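Local coordinates for scarecrow-like protein 3 (Arabidopsis thaliana, PDB 6KPB) that probably acts as a transcription factor in plant development and binds zinc finger proteins of the IDD family, including JACKDAW/IDD10, at residues A253-L258 with V345-E350; N336-L341 with A429-V434; E192-L197 with L223-Q228; A182-F187 with E218-L223; L54-L59 with E80-L85. All blocks are in the same frame, centred on the assembly; numbering follows the deposited sequence.

Interaction 1 of 5, residues A253-L258 with V345-E350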
# COMPACT_ATOMS: atom_id res chain seq x y z
N ALA A 253 3.66 -38.85 -4.24
CA ALA A 253 2.32 -38.29 -4.09
C ALA A 253 2.39 -36.80 -4.40
O ALA A 253 3.35 -36.13 -4.02
CB ALA A 253 1.77 -38.52 -2.68
N VAL A 254 1.36 -36.30 -5.09
CA VAL A 254 1.30 -34.90 -5.50
C VAL A 254 0.06 -34.28 -4.87
O VAL A 254 -1.04 -34.83 -4.97
CB VAL A 254 1.26 -34.77 -7.03
CG1 VAL A 254 1.03 -33.32 -7.44
CG2 VAL A 254 2.56 -35.29 -7.64
N SER A 255 0.24 -33.12 -4.23
CA SER A 255 -0.84 -32.39 -3.58
C SER A 255 -0.99 -31.03 -4.26
O SER A 255 -0.05 -30.23 -4.25
CB SER A 255 -0.57 -32.22 -2.09
OG SER A 255 -1.56 -31.40 -1.48
N SER A 256 -2.17 -30.78 -4.83
CA SER A 256 -2.45 -29.54 -5.55
C SER A 256 -3.63 -28.85 -4.86
O SER A 256 -4.79 -29.15 -5.14
CB SER A 256 -2.75 -29.83 -7.02
OG SER A 256 -2.95 -28.63 -7.75
N VAL A 257 -3.32 -27.92 -3.97
CA VAL A 257 -4.32 -27.19 -3.20
C VAL A 257 -4.53 -25.84 -3.89
O VAL A 257 -3.70 -24.94 -3.78
CB VAL A 257 -3.91 -27.02 -1.74
CG1 VAL A 257 -4.94 -26.18 -0.99
CG2 VAL A 257 -3.76 -28.39 -1.07
N LEU A 258 -5.65 -25.72 -4.60
CA LEU A 258 -6.08 -24.46 -5.22
C LEU A 258 -5.08 -23.95 -6.26
O LEU A 258 -4.94 -22.74 -6.44
CB LEU A 258 -6.34 -23.38 -4.17
CG LEU A 258 -7.31 -23.71 -3.03
CD1 LEU A 258 -7.58 -22.48 -2.18
CD2 LEU A 258 -8.61 -24.30 -3.58
N VAL A 345 -0.49 -41.32 -6.06
CA VAL A 345 -1.76 -40.64 -5.86
C VAL A 345 -1.55 -39.15 -6.09
O VAL A 345 -0.51 -38.59 -5.74
CB VAL A 345 -2.34 -40.92 -4.45
CG1 VAL A 345 -1.50 -40.26 -3.36
CG2 VAL A 345 -3.79 -40.46 -4.37
N MET A 346 -2.54 -38.52 -6.72
CA MET A 346 -2.61 -37.07 -6.81
C MET A 346 -3.89 -36.60 -6.15
O MET A 346 -4.98 -37.09 -6.47
CB MET A 346 -2.56 -36.59 -8.27
CG MET A 346 -2.71 -35.08 -8.40
SD MET A 346 -2.54 -34.49 -10.10
CE MET A 346 -4.00 -35.19 -10.86
N VAL A 347 -3.77 -35.66 -5.22
CA VAL A 347 -4.91 -35.13 -4.49
C VAL A 347 -5.11 -33.68 -4.92
O VAL A 347 -4.16 -32.89 -4.93
CB VAL A 347 -4.72 -35.25 -2.97
CG1 VAL A 347 -4.74 -36.72 -2.57
CG2 VAL A 347 -3.42 -34.61 -2.53
N VAL A 348 -6.34 -33.35 -5.30
CA VAL A 348 -6.67 -32.05 -5.88
C VAL A 348 -7.74 -31.40 -5.02
O VAL A 348 -8.81 -31.98 -4.80
CB VAL A 348 -7.14 -32.17 -7.33
CG1 VAL A 348 -7.49 -30.80 -7.89
CG2 VAL A 348 -6.07 -32.85 -8.19
N THR A 349 -7.46 -30.19 -4.55
CA THR A 349 -8.45 -29.35 -3.87
C THR A 349 -8.66 -28.10 -4.71
O THR A 349 -7.70 -27.37 -4.99
CB THR A 349 -7.99 -28.98 -2.46
OG1 THR A 349 -7.84 -30.17 -1.67
CG2 THR A 349 -9.02 -28.07 -1.79
N GLU A 350 -9.90 -27.87 -5.13
CA GLU A 350 -10.22 -26.78 -6.04
C GLU A 350 -11.53 -26.13 -5.62
O GLU A 350 -12.37 -26.74 -4.96
CB GLU A 350 -10.33 -27.27 -7.49
CG GLU A 350 -9.03 -27.23 -8.26
CD GLU A 350 -8.53 -25.81 -8.45
OE1 GLU A 350 -7.29 -25.61 -8.47
OE2 GLU A 350 -9.37 -24.90 -8.59
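Val347 and Val345 turn one methyl each toward strand 251-257: in both valines a branch lies between the backbone N and the carbonyl carbon, CG2 in Val347 (chi1 -67°) and CG1 in Val345 (chi1 69°). Val347 CG2 settles 3.4 Å from Val254 O and also meets the backbone and CB of Ser255, while Val345 CG1 stands 3.8 Å from Ala253 CB. Beneath these groups the two strands run parallel in register, their axes 3° apart. Backbone bonds pass from one strand to the other in turn: Val254 N to Val345 O, Val347 N to Val254 O, Ser256 N to Val347 O and Thr349 N to Ser256 O, the last at 2.9 Å. Leu258 N closes the series on Thr349 O at 2.7 Å, just where Leu258 leaves the strand with positive phi. The face bearing Ala253, Val257, Val345 and Val347 is covered by helix 145-160; helix 419-428 touches Met346 and Val348 on the other face. This pair closes the parallel part of the Rossmann-like sheet of the GRAS domain; beyond strand 345-351 the antiparallel strand 472-482 follows. The Glu350 chain is bent at chi2; its OE1 lies 3.5 Å from Leu258 C and is weakly bonded to Leu260 N. The bonds between these strands use the backbone alone, while the buried polar ends of Ser255, Thr349 and Glu350 find partners outside the pair, in Gln179, Ser149 and His261.

Interaction 2 of 5, residues N336-L341 with A429-V434; sequences NAIWGL and AGFGNV
Trp339 presents the edge of its indole to the face of Phe431. The five-membered ring and the phenyl ring stand at 85°, a T-shaped stack with centroids 5.3 Å apart. Trp339 CD1 is poised over the centre of the Phe431 ring, 4.1 Å above its plane, and Trp339 CB lies 3.8 Å from Phe431 CZ. CG lies anti to the backbone N (chi1 -173°), on the side of the helix that faces Phe431 and the Gly430 carbonyl. Trp339 NE1 approaches Gly430 O at 2.9 Å near the indole plane, but the N-H is bent to 127°, a weak hydrogen bond. Gly430, with positive phi, closes the preceding helix in a Schellman motif, and a CB on it would collide with Trp339 NE1. Ile338 CG2 meets the phenyl tip obliquely, 4.0 Å from Phe431 CZ, and both residues also touch Met346 of strand 345-351. An alanine in place of Trp339 would probably leave Gly430 O without this donor and one face of Phe431 without the indole edge, opening a gap between helix and strand. Because CD1 adjoins the polar N-H, its hydrogen is likely to carry some positive charge, which suits a pi face, while NE1 takes up the neighbouring carbonyl.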
# COMPACT_ATOMS: atom_id res chain seq x y z
N ASN A 336 -0.29 -33.81 -17.77
CA ASN A 336 0.49 -34.85 -18.43
C ASN A 336 1.91 -34.90 -17.88
O ASN A 336 2.49 -35.98 -17.74
CB ASN A 336 0.51 -34.62 -19.94
CG ASN A 336 1.49 -35.53 -20.66
OD1 ASN A 336 1.18 -36.69 -20.94
ND2 ASN A 336 2.67 -35.01 -20.96
N ALA A 337 2.49 -33.73 -17.57
CA ALA A 337 3.80 -33.71 -16.92
C ALA A 337 3.75 -34.39 -15.56
O ALA A 337 4.66 -35.15 -15.20
CB ALA A 337 4.30 -32.27 -16.79
N ILE A 338 2.69 -34.14 -14.79
CA ILE A 338 2.50 -34.86 -13.53
C ILE A 338 2.32 -36.34 -13.79
O ILE A 338 2.87 -37.19 -13.08
CB ILE A 338 1.31 -34.27 -12.75
CG1 ILE A 338 1.59 -32.81 -12.38
CG2 ILE A 338 1.03 -35.10 -11.51
CD1 ILE A 338 2.85 -32.62 -11.58
N TRP A 339 1.54 -36.69 -14.83
CA TRP A 339 1.32 -38.09 -15.15
C TRP A 339 2.63 -38.82 -15.43
O TRP A 339 2.84 -39.94 -14.96
CB TRP A 339 0.38 -38.21 -16.35
CG TRP A 339 -0.04 -39.62 -16.67
CD1 TRP A 339 -1.16 -40.26 -16.21
CD2 TRP A 339 0.64 -40.55 -17.51
NE1 TRP A 339 -1.21 -41.54 -16.71
CE2 TRP A 339 -0.12 -41.74 -17.51
CE3 TRP A 339 1.82 -40.50 -18.27
CZ2 TRP A 339 0.26 -42.87 -18.24
CZ3 TRP A 339 2.19 -41.62 -18.99
CH2 TRP A 339 1.42 -42.79 -18.97
N GLY A 340 3.53 -38.18 -16.17
CA GLY A 340 4.80 -38.81 -16.49
C GLY A 340 5.66 -39.09 -15.27
O GLY A 340 6.50 -39.99 -15.29
N LEU A 341 5.46 -38.32 -14.19
CA LEU A 341 6.19 -38.58 -12.95
C LEU A 341 5.72 -39.86 -12.25
O LEU A 341 6.34 -40.26 -11.27
CB LEU A 341 6.05 -37.39 -12.00
CG LEU A 341 6.69 -36.08 -12.47
CD1 LEU A 341 6.80 -35.10 -11.31
CD2 LEU A 341 8.05 -36.34 -13.10
N ALA A 429 -6.44 -36.80 -18.93
CA ALA A 429 -4.98 -36.72 -18.85
C ALA A 429 -4.34 -38.04 -18.47
O ALA A 429 -3.11 -38.10 -18.35
CB ALA A 429 -4.57 -35.63 -17.86
N GLY A 430 -5.12 -39.09 -18.26
CA GLY A 430 -4.59 -40.40 -17.93
C GLY A 430 -4.71 -40.80 -16.48
O GLY A 430 -4.06 -41.78 -16.08
N PHE A 431 -5.49 -40.09 -15.68
CA PHE A 431 -5.65 -40.40 -14.27
C PHE A 431 -6.98 -41.12 -14.04
O PHE A 431 -7.98 -40.85 -14.70
CB PHE A 431 -5.60 -39.13 -13.42
CG PHE A 431 -4.25 -38.46 -13.42
CD1 PHE A 431 -3.29 -38.81 -12.49
CD2 PHE A 431 -3.95 -37.47 -14.35
CE1 PHE A 431 -2.05 -38.19 -12.48
CE2 PHE A 431 -2.72 -36.85 -14.34
CZ PHE A 431 -1.77 -37.22 -13.41
N GLY A 432 -6.96 -42.05 -13.08
CA GLY A 432 -8.17 -42.74 -12.65
C GLY A 432 -8.54 -42.27 -11.25
O GLY A 432 -7.68 -42.09 -10.40
N ASN A 433 -9.84 -42.09 -11.03
CA ASN A 433 -10.31 -41.59 -9.75
C ASN A 433 -10.14 -42.64 -8.66
O ASN A 433 -10.45 -43.82 -8.85
CB ASN A 433 -11.77 -41.16 -9.84
CG ASN A 433 -12.33 -40.70 -8.50
OD1 ASN A 433 -13.26 -41.29 -7.96
ND2 ASN A 433 -11.74 -39.64 -7.95
N VAL A 434 -9.64 -42.20 -7.51
CA VAL A 434 -9.53 -43.03 -6.32
C VAL A 434 -10.53 -42.50 -5.29
O VAL A 434 -10.31 -41.42 -4.71
CB VAL A 434 -8.11 -43.04 -5.75
CG1 VAL A 434 -8.00 -43.99 -4.57
CG2 VAL A 434 -7.12 -43.43 -6.83

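Interaction 3 of 5, residues E192-L197 with L223-Q228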
# COMPACT_ATOMS: atom_id res chain seq x y z
N GLU A 192 3.54 -50.36 10.70
CA GLU A 192 4.81 -50.79 10.13
C GLU A 192 5.95 -49.81 10.39
O GLU A 192 7.04 -49.99 9.85
CB GLU A 192 4.66 -51.01 8.62
CG GLU A 192 3.84 -52.22 8.24
CD GLU A 192 3.39 -52.17 6.80
OE1 GLU A 192 2.86 -51.12 6.37
OE2 GLU A 192 3.57 -53.18 6.08
N GLY A 193 5.72 -48.77 11.20
CA GLY A 193 6.73 -47.77 11.45
C GLY A 193 6.79 -46.76 10.32
O GLY A 193 6.16 -46.92 9.27
N PRO A 194 7.55 -45.68 10.52
CA PRO A 194 7.59 -44.62 9.52
C PRO A 194 8.57 -44.94 8.42
O PRO A 194 9.65 -45.49 8.67
CB PRO A 194 8.04 -43.40 10.34
CG PRO A 194 8.93 -43.99 11.39
CD PRO A 194 8.37 -45.36 11.70
N PRO A 195 8.24 -44.61 7.18
CA PRO A 195 9.19 -44.76 6.08
C PRO A 195 10.14 -43.57 6.06
O PRO A 195 10.01 -42.63 6.84
CB PRO A 195 8.29 -44.77 4.85
CG PRO A 195 7.18 -43.84 5.23
CD PRO A 195 6.95 -44.06 6.71
N HIS A 196 11.11 -43.61 5.15
CA HIS A 196 11.87 -42.41 4.86
C HIS A 196 10.96 -41.43 4.13
O HIS A 196 10.44 -41.74 3.05
CB HIS A 196 13.11 -42.71 4.02
CG HIS A 196 13.90 -41.49 3.67
ND1 HIS A 196 13.52 -40.62 2.68
CD2 HIS A 196 15.05 -41.00 4.19
CE1 HIS A 196 14.40 -39.63 2.60
NE2 HIS A 196 15.34 -39.84 3.51
N LEU A 197 10.75 -40.26 4.72
CA LEU A 197 9.84 -39.26 4.17
C LEU A 197 10.64 -38.13 3.54
O LEU A 197 11.55 -37.58 4.17
CB LEU A 197 8.91 -38.71 5.26
CG LEU A 197 7.91 -37.67 4.76
CD1 LEU A 197 7.12 -38.23 3.58
CD2 LEU A 197 6.98 -37.25 5.88
N LEU A 223 10.10 -36.42 16.29
CA LEU A 223 9.42 -37.67 15.99
C LEU A 223 10.38 -38.79 15.59
O LEU A 223 9.92 -39.92 15.38
CB LEU A 223 8.39 -37.45 14.88
CG LEU A 223 7.06 -36.85 15.33
CD1 LEU A 223 6.17 -36.57 14.13
CD2 LEU A 223 6.37 -37.78 16.31
N ASP A 224 11.68 -38.50 15.50
CA ASP A 224 12.68 -39.50 15.13
C ASP A 224 12.33 -40.16 13.80
O ASP A 224 12.35 -41.39 13.66
CB ASP A 224 12.87 -40.53 16.25
CG ASP A 224 14.16 -41.31 16.11
OD1 ASP A 224 15.24 -40.68 16.09
OD2 ASP A 224 14.10 -42.56 16.01
N ILE A 225 11.99 -39.34 12.82
CA ILE A 225 11.64 -39.78 11.48
C ILE A 225 12.75 -39.35 10.53
O ILE A 225 13.12 -38.17 10.51
CB ILE A 225 10.29 -39.19 11.01
CG1 ILE A 225 9.12 -39.98 11.61
CG2 ILE A 225 10.20 -39.16 9.50
CD1 ILE A 225 7.76 -39.57 11.07
N PRO A 226 13.32 -40.27 9.74
CA PRO A 226 14.25 -39.85 8.68
C PRO A 226 13.52 -39.02 7.65
O PRO A 226 12.64 -39.52 6.94
CB PRO A 226 14.76 -41.18 8.10
CG PRO A 226 13.68 -42.16 8.43
CD PRO A 226 13.10 -41.73 9.74
N PHE A 227 13.85 -37.73 7.57
CA PHE A 227 13.04 -36.79 6.81
C PHE A 227 13.94 -35.81 6.08
O PHE A 227 14.97 -35.38 6.61
CB PHE A 227 12.07 -36.05 7.74
CG PHE A 227 11.44 -34.83 7.13
CD1 PHE A 227 10.42 -34.94 6.20
CD2 PHE A 227 11.86 -33.56 7.50
CE1 PHE A 227 9.84 -33.82 5.64
CE2 PHE A 227 11.28 -32.43 6.94
CZ PHE A 227 10.27 -32.56 6.02
N GLN A 228 13.55 -35.46 4.86
CA GLN A 228 14.28 -34.50 4.05
C GLN A 228 13.29 -33.54 3.42
O GLN A 228 12.25 -33.96 2.89
CB GLN A 228 15.11 -35.20 2.97
CG GLN A 228 16.02 -34.27 2.18
CD GLN A 228 16.98 -35.02 1.28
OE1 GLN A 228 16.94 -36.25 1.20
NE2 GLN A 228 17.84 -34.29 0.59
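Bridged in parallel on one face of the sheet, Leu197 and Phe227 lie side by side and point the same way, each with CG anti to its backbone N (chi1 -179° and 165°). Leu197 CG sits at the edge of the phenyl ring, in its plane, 4.0 Å from Phe227 CD1. Two backbone bonds make the bridge: Leu197 N donates to Pro226 O at 3.0 Å, and Leu197 O accepts Gln228 N at 3.0 Å. The same carbonyl oxygen also takes a CA-H...O contact, with Phe227 CA 3.1 Å away. Pro195 and Pro226, lacking an N-H, can donate no bond where the strands come together, and the pairing starts at Leu197. The bridge lies at the start of the two strands of a beta-alpha-beta unit, strand 196-203, helix 206-223 and strand 227-233, at the outer part of the Rossmann-like sheet. Phe227 packs under its helix on Leu216, Ile217 and Ala220, and Leu197 reaches Leu184 of helix 178-189 on the same side. Ahead of the strands the contact continues between loops. Ile225 has CG1 anti to the carbonyl carbon, and that branch crosses the ring of Pro194, with CG1 3.8 Å from Pro194 CB and CD1 next to it. His196 and Pro226 slide past each other in opposite directions. The imidazole brings CD2 to 3.9 Å from Pro226 CB, and Pro226 O stands 3.9 Å above one face of the His196 ring, offset toward its rim.

Interaction 4 of 5, residues A182-F187 with E218-L223; sequences ALLQAF and EEAEKL
Glu219 meets Leu184 through its aliphatic root alone, Glu219 CB lying 4.4 Å from Leu184 CD1. The next residue, Ala220, offers its methyl to the other branch of the same leucine, with Ala220 CB 4.2 Å from Leu184 CD2; Leu184 thus spreads its two methyls over successive positions of the facing helix. One turn on, Leu223 makes the larger share of this helix's side of the contact. Its CG is anti to the carbonyl carbon (chi1 -80°), and the two methyls beyond it part company. CD1 presses against the backbone of helix 178-189, 3.6 Å from Gln185 N and 3.9 Å from Leu184 CB. CD2 is met by the amide of Gln185, whose chain is bent at chi2 and crosses the leucine at about a right angle, with Gln185 OE1 3.7 Å from Leu223 CD2. No hydrogen bond joins the two segments, so the fit rests on van der Waals packing. An alanine at Leu223 would probably open a gap beside the backbone of Leu184 and Gln185 and take away the apolar partner of the Gln185 amide. The helical segments run nearly side by side, their axes 10.2 Å apart and inclined by 15°. Both helices rest on one face of the sheet over neighbouring parallel strands, 196-203 and 227-233. Two near-parallel helices side by side on a parallel sheet are the layered arrangement of Rossmann-like alpha/beta folds, here in the GRAS domain.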
# COMPACT_ATOMS: atom_id res chain seq x y z
N ALA A 182 0.76 -33.06 10.58
CA ALA A 182 -0.11 -34.18 10.95
C ALA A 182 0.31 -35.46 10.25
O ALA A 182 0.32 -36.54 10.86
CB ALA A 182 -1.56 -33.84 10.63
N LEU A 183 0.66 -35.37 8.96
CA LEU A 183 1.08 -36.57 8.23
C LEU A 183 2.37 -37.15 8.80
O LEU A 183 2.58 -38.36 8.74
CB LEU A 183 1.25 -36.24 6.74
CG LEU A 183 1.48 -37.45 5.83
CD1 LEU A 183 0.29 -38.39 5.92
CD2 LEU A 183 1.72 -37.03 4.39
N LEU A 184 3.24 -36.30 9.34
CA LEU A 184 4.45 -36.78 9.99
C LEU A 184 4.12 -37.68 11.18
O LEU A 184 4.63 -38.79 11.30
CB LEU A 184 5.32 -35.61 10.43
CG LEU A 184 6.39 -35.12 9.45
CD1 LEU A 184 6.96 -33.79 9.90
CD2 LEU A 184 7.50 -36.16 9.34
N GLN A 185 3.24 -37.20 12.07
CA GLN A 185 2.85 -37.99 13.23
C GLN A 185 2.14 -39.27 12.81
O GLN A 185 2.35 -40.33 13.40
CB GLN A 185 1.96 -37.16 14.15
CG GLN A 185 1.32 -37.95 15.28
CD GLN A 185 2.34 -38.50 16.27
OE1 GLN A 185 2.80 -37.80 17.16
NE2 GLN A 185 2.69 -39.78 16.10
N ALA A 186 1.29 -39.19 11.78
CA ALA A 186 0.54 -40.36 11.34
C ALA A 186 1.46 -41.41 10.74
O ALA A 186 1.29 -42.61 11.00
CB ALA A 186 -0.54 -39.94 10.34
N PHE A 187 2.43 -40.99 9.94
CA PHE A 187 3.44 -41.92 9.43
C PHE A 187 4.20 -42.58 10.56
O PHE A 187 4.51 -43.78 10.50
CB PHE A 187 4.41 -41.19 8.49
CG PHE A 187 4.04 -41.29 7.04
CD1 PHE A 187 3.55 -42.47 6.51
CD2 PHE A 187 4.20 -40.20 6.20
CE1 PHE A 187 3.22 -42.56 5.17
CE2 PHE A 187 3.88 -40.28 4.86
CZ PHE A 187 3.38 -41.46 4.34
N GLU A 218 12.01 -29.57 12.63
CA GLU A 218 11.93 -29.57 14.08
C GLU A 218 11.01 -30.68 14.58
O GLU A 218 11.32 -31.37 15.56
CB GLU A 218 11.44 -28.21 14.58
CG GLU A 218 11.50 -28.04 16.09
CD GLU A 218 10.85 -26.75 16.55
OE1 GLU A 218 9.86 -26.33 15.93
OE2 GLU A 218 11.35 -26.15 17.53
N GLU A 219 9.87 -30.89 13.91
CA GLU A 219 8.95 -31.94 14.33
C GLU A 219 9.49 -33.32 13.99
O GLU A 219 9.39 -34.25 14.79
CB GLU A 219 7.58 -31.72 13.70
CG GLU A 219 6.50 -32.66 14.21
CD GLU A 219 6.12 -32.41 15.66
OE1 GLU A 219 6.43 -31.32 16.18
OE2 GLU A 219 5.52 -33.31 16.28
N ALA A 220 10.07 -33.47 12.80
CA ALA A 220 10.62 -34.76 12.40
C ALA A 220 11.78 -35.17 13.30
O ALA A 220 11.95 -36.35 13.61
CB ALA A 220 11.07 -34.71 10.94
N GLU A 221 12.60 -34.20 13.73
CA GLU A 221 13.67 -34.50 14.67
C GLU A 221 13.11 -34.96 16.02
O GLU A 221 13.69 -35.83 16.67
CB GLU A 221 14.57 -33.29 14.85
N LYS A 222 11.99 -34.37 16.44
CA LYS A 222 11.34 -34.83 17.67
C LYS A 222 10.68 -36.19 17.47
O LYS A 222 10.70 -37.04 18.37
CB LYS A 222 10.31 -33.81 18.14
CG LYS A 222 10.90 -32.50 18.64
CD LYS A 222 9.80 -31.48 18.91
CE LYS A 222 10.38 -30.13 19.32
NZ LYS A 222 9.36 -29.05 19.28
N LEU A 223 10.10 -36.42 16.29
CA LEU A 223 9.42 -37.67 15.99
C LEU A 223 10.38 -38.79 15.59
O LEU A 223 9.92 -39.92 15.38
CB LEU A 223 8.39 -37.45 14.88
CG LEU A 223 7.06 -36.85 15.33
CD1 LEU A 223 6.17 -36.57 14.13
CD2 LEU A 223 6.37 -37.78 16.31

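Interaction 5 of 5, residues L54-L59 with E80-L85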
# COMPACT_ATOMS: atom_id res chain seq x y z
N LEU A 54 -30.91 -5.03 -1.88
CA LEU A 54 -31.41 -5.40 -3.21
C LEU A 54 -31.07 -4.33 -4.24
O LEU A 54 -30.78 -4.65 -5.40
CB LEU A 54 -32.91 -5.66 -3.16
CG LEU A 54 -33.34 -6.99 -3.76
CD1 LEU A 54 -32.57 -8.10 -3.09
CD2 LEU A 54 -34.84 -7.21 -3.61
N TYR A 55 -31.12 -3.06 -3.84
CA TYR A 55 -30.73 -1.98 -4.74
C TYR A 55 -29.26 -2.08 -5.12
O TYR A 55 -28.88 -1.74 -6.24
CB TYR A 55 -31.04 -0.63 -4.10
CG TYR A 55 -30.89 0.55 -5.03
CD1 TYR A 55 -31.37 0.50 -6.33
CD2 TYR A 55 -30.26 1.72 -4.60
CE1 TYR A 55 -31.23 1.59 -7.19
CE2 TYR A 55 -30.12 2.80 -5.45
CZ TYR A 55 -30.61 2.73 -6.74
OH TYR A 55 -30.47 3.81 -7.58
N LEU A 56 -28.42 -2.56 -4.19
CA LEU A 56 -27.01 -2.76 -4.51
C LEU A 56 -26.83 -3.80 -5.60
O LEU A 56 -25.95 -3.67 -6.46
CB LEU A 56 -26.25 -3.16 -3.24
CG LEU A 56 -25.93 -2.05 -2.24
CD1 LEU A 56 -25.49 -2.64 -0.90
CD2 LEU A 56 -24.87 -1.13 -2.80
N ILE A 57 -27.64 -4.86 -5.57
CA ILE A 57 -27.55 -5.91 -6.59
C ILE A 57 -27.90 -5.34 -7.95
O ILE A 57 -27.18 -5.55 -8.94
CB ILE A 57 -28.47 -7.09 -6.23
CG1 ILE A 57 -28.34 -7.44 -4.74
CG2 ILE A 57 -28.14 -8.30 -7.09
CD1 ILE A 57 -29.23 -8.57 -4.32
N HIS A 58 -29.02 -4.62 -8.03
CA HIS A 58 -29.42 -3.99 -9.29
C HIS A 58 -28.32 -3.08 -9.83
O HIS A 58 -28.00 -3.13 -11.02
CB HIS A 58 -30.72 -3.20 -9.07
CG HIS A 58 -31.25 -2.55 -10.32
ND1 HIS A 58 -31.77 -3.28 -11.37
CD2 HIS A 58 -31.34 -1.25 -10.67
CE1 HIS A 58 -32.16 -2.45 -12.32
NE2 HIS A 58 -31.91 -1.21 -11.92
N LEU A 59 -27.71 -2.27 -8.96
CA LEU A 59 -26.61 -1.41 -9.40
C LEU A 59 -25.47 -2.22 -9.99
O LEU A 59 -24.89 -1.84 -11.01
CB LEU A 59 -26.11 -0.56 -8.23
CG LEU A 59 -26.67 0.85 -8.01
CD1 LEU A 59 -26.84 1.14 -6.54
CD2 LEU A 59 -25.75 1.88 -8.65
N GLU A 80 -21.09 5.92 -8.81
CA GLU A 80 -21.32 6.95 -7.79
C GLU A 80 -22.34 6.49 -6.76
O GLU A 80 -22.16 6.70 -5.56
CB GLU A 80 -21.77 8.25 -8.45
CG GLU A 80 -22.15 9.36 -7.49
CD GLU A 80 -21.00 10.29 -7.16
OE1 GLU A 80 -20.80 10.60 -5.97
OE2 GLU A 80 -20.29 10.71 -8.11
N GLN A 81 -23.42 5.86 -7.22
CA GLN A 81 -24.44 5.35 -6.30
C GLN A 81 -23.88 4.24 -5.42
O GLN A 81 -24.16 4.19 -4.22
CB GLN A 81 -25.65 4.86 -7.08
CG GLN A 81 -26.28 5.89 -7.99
CD GLN A 81 -27.75 6.12 -7.68
OE1 GLN A 81 -28.13 6.25 -6.52
NE2 GLN A 81 -28.57 6.17 -8.71
N LEU A 82 -23.10 3.33 -6.01
CA LEU A 82 -22.55 2.21 -5.25
C LEU A 82 -21.63 2.69 -4.13
O LEU A 82 -21.60 2.10 -3.05
CB LEU A 82 -21.80 1.26 -6.18
CG LEU A 82 -22.64 0.35 -7.07
CD1 LEU A 82 -21.84 -0.09 -8.29
CD2 LEU A 82 -23.11 -0.86 -6.28
N SER A 83 -20.88 3.77 -4.38
CA SER A 83 -19.89 4.22 -3.40
C SER A 83 -20.55 4.62 -2.09
O SER A 83 -20.03 4.30 -1.01
CB SER A 83 -19.09 5.39 -3.98
OG SER A 83 -18.36 4.99 -5.12
N HIS A 84 -21.68 5.32 -2.15
CA HIS A 84 -22.32 5.79 -0.93
C HIS A 84 -23.04 4.67 -0.18
O HIS A 84 -23.12 4.71 1.05
CB HIS A 84 -23.29 6.92 -1.24
CG HIS A 84 -22.67 8.28 -1.22
ND1 HIS A 84 -22.59 9.05 -0.08
CD2 HIS A 84 -22.08 9.01 -2.20
CE1 HIS A 84 -21.98 10.19 -0.35
NE2 HIS A 84 -21.66 10.19 -1.63
N LEU A 85 -23.56 3.68 -0.89
CA LEU A 85 -24.29 2.60 -0.24
C LEU A 85 -23.36 1.49 0.25
O LEU A 85 -23.49 1.02 1.38
CB LEU A 85 -25.35 2.02 -1.18
CG LEU A 85 -26.50 2.95 -1.58
CD1 LEU A 85 -27.62 2.15 -2.23
CD2 LEU A 85 -27.02 3.72 -0.38
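Leu59, Leu56, Leu82 and Leu85 interleave between two antiparallel helices, 49-69 and 72-85, which form a helical hairpin in the predicted leucine repeat I. The segment axes pass 10.1 Å apart at 149°. Leucine-on-leucine packing makes up the buried side. Leu59 and Leu82 slide past each other in opposite directions, with Leu59 CB 3.6 Å from Leu82 CD2. Leu56 reaches out with CD2, which lies 3.6 Å from Leu85 CB and 3.9 Å from Leu82 CD2, fitting between two residues one turn apart. Helix 92-109 covers this side, touching Leu56 and Leu82. A second group of contacts is of mixed character. Leu59 CD2 butts against the aliphatic root of Gln81, 3.4 Å from Gln81 CB, the two side chains at about a right angle. Tyr55, its CG anti to the backbone N (chi1 -171°), crosses Leu85 at about a right angle, with Tyr55 CD2 3.6 Å from Leu85 CD1. The other faces of the hairpin serve the assembly: Leu54 and Ile57 pack on the bound peptide, and Glu80 makes a salt bridge with Lys117 of the second subunit. Polar contact between the helices is limited to a close approach. Tyr55 OH stands 3.2 Å from Gln81 NE2, but the angle is too poor for a hydrogen bond, and the phenol ring and the Gln81 amide are turned 78° from each other. One turn further along the same helix as Tyr55, Leu59 CD1 lies 3.8 Å above one face of the Tyr55 ring, offset toward its rim.

How the interactions relate
Four of the contacts belong to the Rossmann-like part of the chain; interaction 5 stands apart in the helical N-terminal part, about 39 Å between centres from interaction 1, and is the one close to the bound peptide and the second subunit. Interactions 1 and 2 touch mainly through Met346: its SD is 3.9 Å from Ile338 CG2 and its CE 3.9 Å from Phe431 CE1. Interactions 3 and 4 share Leu223, their centres about 8 Å apart; Ile225 N probably bonds Ala220 O at 3.1 Å, and Ile225 CD1 packs 3.2 Å from Leu184 O. Interactions 1, 2 and 3 reach one sheet, although the centres of 1 and 3 are about 22 Å apart.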